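Local coordinates for conjugal transfer protein (Escherichia coli, PDB 5I97) that probably serves as a VirB8-like inner-membrane component of the plasmid pKM101 type IV secretion system, which transfers DNA between bacteria during conjugation, at residues Glu66-Gln69 with Ser70-Gly74; Ser48-Val51 with Asp52-Val56. One frame throughout, in Å; residues are numbered along the deposited sequence.

Contact 1 of 2, residues Glu66-Gln69 with Ser70-Gly74; sequences ESYQ and SKFKG
Tyr68 and Phe72 meet obliquely, four residues apart, near the C-terminal end of helix 62-69. Their planes stand at 54° with centroids 5.1 Å apart, which fits neither a stack nor an edge-to-face pair. Phe72 brings one corner of its ring over a face of Tyr68, with CE2 lying 3.4 Å from CZ of Tyr68, while CZ of Phe72 comes near the phenol oxygen. A chi1 of 159° carries the Tyr68 ring away from its own backbone N and to the side where Phe72 lies; CG of Phe72 is anti to its own carbonyl carbon. With an alanine at Tyr68, Phe72 is likely to lose the ring face on which its CE2 rests, leaving a gap toward Val56 of helix 49-58.

The backbone turn beneath is shaped by the bond from Phe72 N to Gln69 O, 3.2 Å long with an N-H...O angle of 152°, and by that from Lys73 N to Ser70 O. In the first, the donor stands above the carbonyl plane. CG of Lys73 rests 3.4 Å from Gln69 O, and CG of Lys71 lies 3.2 Å from Tyr68 O, so the lysines contribute aliphatic stems here. Outside the pair, Phe72 makes an edge-to-face contact with Tyr53 and touches Leu78. The lysine ammonium groups take no part in these contacts, and Glu66 OE2 is still 6.7 Å from Lys73 NZ. The chemistry is therefore mainly apolar on the ring side, with backbone hydrogen bonds shaping the turn.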
loop_
_atom_site.group_PDB
_atom_site.type_symbol
_atom_site.label_atom_id
_atom_site.label_comp_id
_atom_site.label_asym_id
_atom_site.label_seq_id
_atom_site.Cartn_x
_atom_site.Cartn_y
_atom_site.Cartn_z
ATOM N N GLU A 66 -24.180 -15.166 9.213
ATOM C CA GLU A 66 -24.289 -16.326 8.343
ATOM C C GLU A 66 -24.642 -15.883 6.936
ATOM O O GLU A 66 -24.399 -16.596 5.971
ATOM C CB GLU A 66 -25.317 -17.317 8.917
ATOM C CG GLU A 66 -26.121 -18.131 7.909
ATOM C CD GLU A 66 -27.275 -18.880 8.562
ATOM O OE1 GLU A 66 -27.560 -18.620 9.751
ATOM O OE2 GLU A 66 -27.908 -19.717 7.883
ATOM N N SER A 67 -25.114 -14.655 6.802
ATOM C CA SER A 67 -25.236 -14.070 5.479
ATOM C C SER A 67 -23.861 -13.739 4.886
ATOM O O SER A 67 -23.646 -13.862 3.683
ATOM C CB SER A 67 -26.104 -12.817 5.543
ATOM O OG SER A 67 -26.107 -12.152 4.295
ATOM N N TYR A 68 -22.925 -13.356 5.749
ATOM C CA TYR A 68 -21.584 -12.990 5.319
ATOM C C TYR A 68 -20.713 -14.207 5.091
ATOM O O TYR A 68 -19.901 -14.229 4.180
ATOM C CB TYR A 68 -20.923 -12.090 6.359
ATOM C CG TYR A 68 -19.407 -12.052 6.304
ATOM C CD1 TYR A 68 -18.756 -11.196 5.435
ATOM C CD2 TYR A 68 -18.632 -12.847 7.136
ATOM C CE1 TYR A 68 -17.384 -11.138 5.382
ATOM C CE2 TYR A 68 -17.248 -12.795 7.087
ATOM C CZ TYR A 68 -16.631 -11.936 6.206
ATOM O OH TYR A 68 -15.257 -11.860 6.149
ATOM N N GLN A 69 -20.870 -15.205 5.949
ATOM C CA GLN A 69 -20.061 -16.414 5.889
ATOM C C GLN A 69 -20.439 -17.310 4.721
ATOM O O GLN A 69 -19.709 -18.231 4.379
ATOM C CB GLN A 69 -20.186 -17.190 7.199
ATOM C CG GLN A 69 -19.778 -16.390 8.424
ATOM C CD GLN A 69 -20.120 -17.078 9.725
ATOM O OE1 GLN A 69 -20.932 -17.992 9.757
ATOM N NE2 GLN A 69 -19.481 -16.648 10.807
ATOM N N SER A 70 -21.573 -17.006 4.106
ATOM C CA SER A 70 -22.098 -17.777 2.997
ATOM C C SER A 70 -21.140 -17.818 1.804
ATOM O O SER A 70 -20.917 -18.871 1.218
ATOM C CB SER A 70 -23.454 -17.206 2.583
ATOM O OG SER A 70 -23.846 -17.679 1.312
ATOM N N LYS A 71 -20.581 -16.665 1.456
ATOM C CA LYS A 71 -19.693 -16.540 0.304
ATOM C C LYS A 71 -18.377 -17.295 0.482
ATOM O O LYS A 71 -17.639 -17.480 -0.485
ATOM C CB LYS A 71 -19.417 -15.067 -0.006
ATOM C CG LYS A 71 -18.948 -14.243 1.166
ATOM C CD LYS A 71 -18.966 -12.758 0.845
ATOM C CE LYS A 71 -18.649 -12.487 -0.619
ATOM N NZ LYS A 71 -18.746 -11.040 -0.981
ATOM N N PHE A 72 -18.081 -17.721 1.711
ATOM C CA PHE A 72 -16.799 -18.346 2.024
ATOM C C PHE A 72 -16.938 -19.847 2.143
ATOM O O PHE A 72 -16.001 -20.553 2.499
ATOM C CB PHE A 72 -16.213 -17.790 3.325
ATOM C CG PHE A 72 -15.793 -16.358 3.236
ATOM C CD1 PHE A 72 -14.558 -16.025 2.715
ATOM C CD2 PHE A 72 -16.625 -15.351 3.669
ATOM C CE1 PHE A 72 -14.171 -14.718 2.613
ATOM C CE2 PHE A 72 -16.240 -14.043 3.576
ATOM C CZ PHE A 72 -15.011 -13.724 3.052
ATOM N N LYS A 73 -18.124 -20.350 1.795
ATOM C CA LYS A 73 -18.485 -21.759 1.992
ATOM C C LYS A 73 -18.586 -22.568 0.690
ATOM O O LYS A 73 -19.031 -22.056 -0.337
ATOM C CB LYS A 73 -19.796 -21.868 2.775
ATOM C CG LYS A 73 -19.646 -21.648 4.271
ATOM C CD LYS A 73 -20.868 -22.144 5.027
ATOM C CE LYS A 73 -22.153 -21.664 4.374
ATOM N NZ LYS A 73 -23.170 -22.749 4.286
ATOM N N GLY A 74 -18.157 -23.828 0.748
ATOM C CA GLY A 74 -18.035 -24.667 -0.429
ATOM C C GLY A 74 -16.709 -24.620 -1.156
ATOM O O GLY A 74 -15.764 -23.938 -0.752
#

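Contact 2 of 2, residues Ser48-Val51 with Asp52-Val56; sequences SVQV and DYTAV
Helix 49-58 of this VirB8-family domain, which belongs to the NTF2 clan, begins here, with Ser48 at the N-cap position and the first turns formed by i to i+4 backbone bonds. Asp52 N donates to Ser48 O at 2.9 Å, with an N-H...O angle of 166°, and Tyr53 N and Ala55 N repeat the pattern to Val49 O and Val51 O. The Ser48 side chain makes no capping bond to the backbone. Its hydroxyl, set between the backbone N and the carbonyl carbon (chi1 69°), instead donates to Asp52 OD2 at 3.0 Å, meeting it from above the carboxylate plane. The other carboxylate oxygen, OD1, bonds to His40 ND1 of helix 27-42, so Asp52 links the helix start to its neighbour and its two oxygens have separate partners.

In the next residue, CB of Tyr53 lies 3.1 Å from Val49 O, while its ring meets Phe72 and Gln69. The Val56 side chain packs on helices 27-42 and 62-69. Across the exposed side, Gln50 bends at chi2 (58°) to bring OE1 within 3.2 Å of Thr54 OG1. That hydroxyl, however, is turned onto the backbone: with OG1 anti to the carbonyl carbon of Thr54, it donates to Gln50 O at 3.0 Å. The same oxygen also accepts from Thr54 N, and the two donors reach it from opposite faces of the carbonyl plane.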
loop_
_atom_site.group_PDB
_atom_site.type_symbol
_atom_site.label_atom_id
_atom_site.label_comp_id
_atom_site.label_asym_id
_atom_site.label_seq_id
_atom_site.Cartn_x
_atom_site.Cartn_y
_atom_site.Cartn_z
ATOM N N SER A 48 -4.720 -11.530 5.093
ATOM C CA SER A 48 -5.408 -11.191 6.343
ATOM C C SER A 48 -6.851 -11.673 6.376
ATOM O O SER A 48 -7.590 -11.353 7.314
ATOM C CB SER A 48 -5.393 -9.682 6.581
ATOM O OG SER A 48 -6.207 -9.006 5.638
ATOM N N VAL A 49 -7.250 -12.445 5.368
ATOM C CA VAL A 49 -8.656 -12.814 5.215
ATOM C C VAL A 49 -9.145 -13.681 6.371
ATOM O O VAL A 49 -10.315 -13.642 6.728
ATOM C CB VAL A 49 -8.915 -13.533 3.869
ATOM C CG1 VAL A 49 -8.250 -14.890 3.838
ATOM C CG2 VAL A 49 -10.407 -13.658 3.610
ATOM N N GLN A 50 -8.254 -14.445 6.984
ATOM C CA GLN A 50 -8.678 -15.257 8.106
ATOM C C GLN A 50 -8.988 -14.382 9.323
ATOM O O GLN A 50 -9.965 -14.608 10.037
ATOM C CB GLN A 50 -7.612 -16.297 8.442
ATOM C CG GLN A 50 -7.966 -17.133 9.653
ATOM C CD GLN A 50 -9.290 -17.855 9.473
ATOM O OE1 GLN A 50 -10.201 -17.716 10.293
ATOM N NE2 GLN A 50 -9.416 -18.605 8.377
ATOM N N VAL A 51 -8.162 -13.368 9.547
ATOM C CA VAL A 51 -8.392 -12.424 10.633
ATOM C C VAL A 51 -9.652 -11.613 10.387
ATOM O O VAL A 51 -10.465 -11.443 11.294
ATOM C CB VAL A 51 -7.193 -11.480 10.810
ATOM C CG1 VAL A 51 -7.523 -10.333 11.746
ATOM C CG2 VAL A 51 -5.980 -12.267 11.277
ATOM N N ASP A 52 -9.823 -11.136 9.155
ATOM C CA ASP A 52 -10.993 -10.342 8.806
ATOM C C ASP A 52 -12.275 -11.145 8.966
ATOM O O ASP A 52 -13.266 -10.642 9.488
ATOM C CB ASP A 52 -10.881 -9.820 7.368
ATOM C CG ASP A 52 -9.755 -8.825 7.190
ATOM O OD1 ASP A 52 -9.393 -8.142 8.170
ATOM O OD2 ASP A 52 -9.207 -8.745 6.073
ATOM N N TYR A 53 -12.252 -12.392 8.499
ATOM C CA TYR A 53 -13.391 -13.305 8.590
ATOM C C TYR A 53 -13.779 -13.580 10.041
ATOM O O TYR A 53 -14.958 -13.656 10.390
ATOM C CB TYR A 53 -13.067 -14.614 7.874
ATOM C CG TYR A 53 -14.158 -15.644 7.933
ATOM C CD1 TYR A 53 -15.169 -15.664 6.984
ATOM C CD2 TYR A 53 -14.191 -16.585 8.949
ATOM C CE1 TYR A 53 -16.166 -16.609 7.024
ATOM C CE2 TYR A 53 -15.188 -17.526 9.005
ATOM C CZ TYR A 53 -16.171 -17.537 8.037
ATOM O OH TYR A 53 -17.170 -18.477 8.105
ATOM N N THR A 54 -12.774 -13.802 10.868
ATOM C CA THR A 54 -12.999 -14.025 12.285
ATOM C C THR A 54 -13.598 -12.780 12.922
ATOM O O THR A 54 -14.561 -12.876 13.673
ATOM C CB THR A 54 -11.701 -14.417 13.000
ATOM O OG1 THR A 54 -11.257 -15.678 12.485
ATOM C CG2 THR A 54 -11.923 -14.549 14.495
ATOM N N ALA A 55 -13.051 -11.616 12.586
ATOM C CA ALA A 55 -13.521 -10.358 13.151
ATOM C C ALA A 55 -14.982 -10.066 12.816
ATOM O O ALA A 55 -15.760 -9.695 13.703
ATOM C CB ALA A 55 -12.642 -9.217 12.683
ATOM N N VAL A 56 -15.358 -10.224 11.552
ATOM C CA VAL A 56 -16.734 -9.978 11.141
ATOM C C VAL A 56 -17.698 -10.900 11.866
ATOM O O VAL A 56 -18.780 -10.474 12.276
ATOM C CB VAL A 56 -16.907 -10.154 9.628
ATOM C CG1 VAL A 56 -18.373 -10.087 9.232
ATOM C CG2 VAL A 56 -16.087 -9.118 8.890
#

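From the N terminus, contact 2 comes first, within helix 49-58, and contact 1 follows where helix 62-69 runs into the loop before helix 78-82. They lie in series, neither nested nor crossed, and each closes only a short turn of backbone. The chain between them reverses so that the two pack together, their centres about 13 Å apart. Tyr53 sits at the junction: its OH is 3.4 Å from Gln69 CG, and its CE1 is 3.6 Å from Phe72 CD2. Val56 CG1 adds a contact at 3.5 Å to Tyr68 CD2. His40 ties contact 2 to helix 27-42, and Phe72 on Leu78 ties contact 1 to helix 78-82.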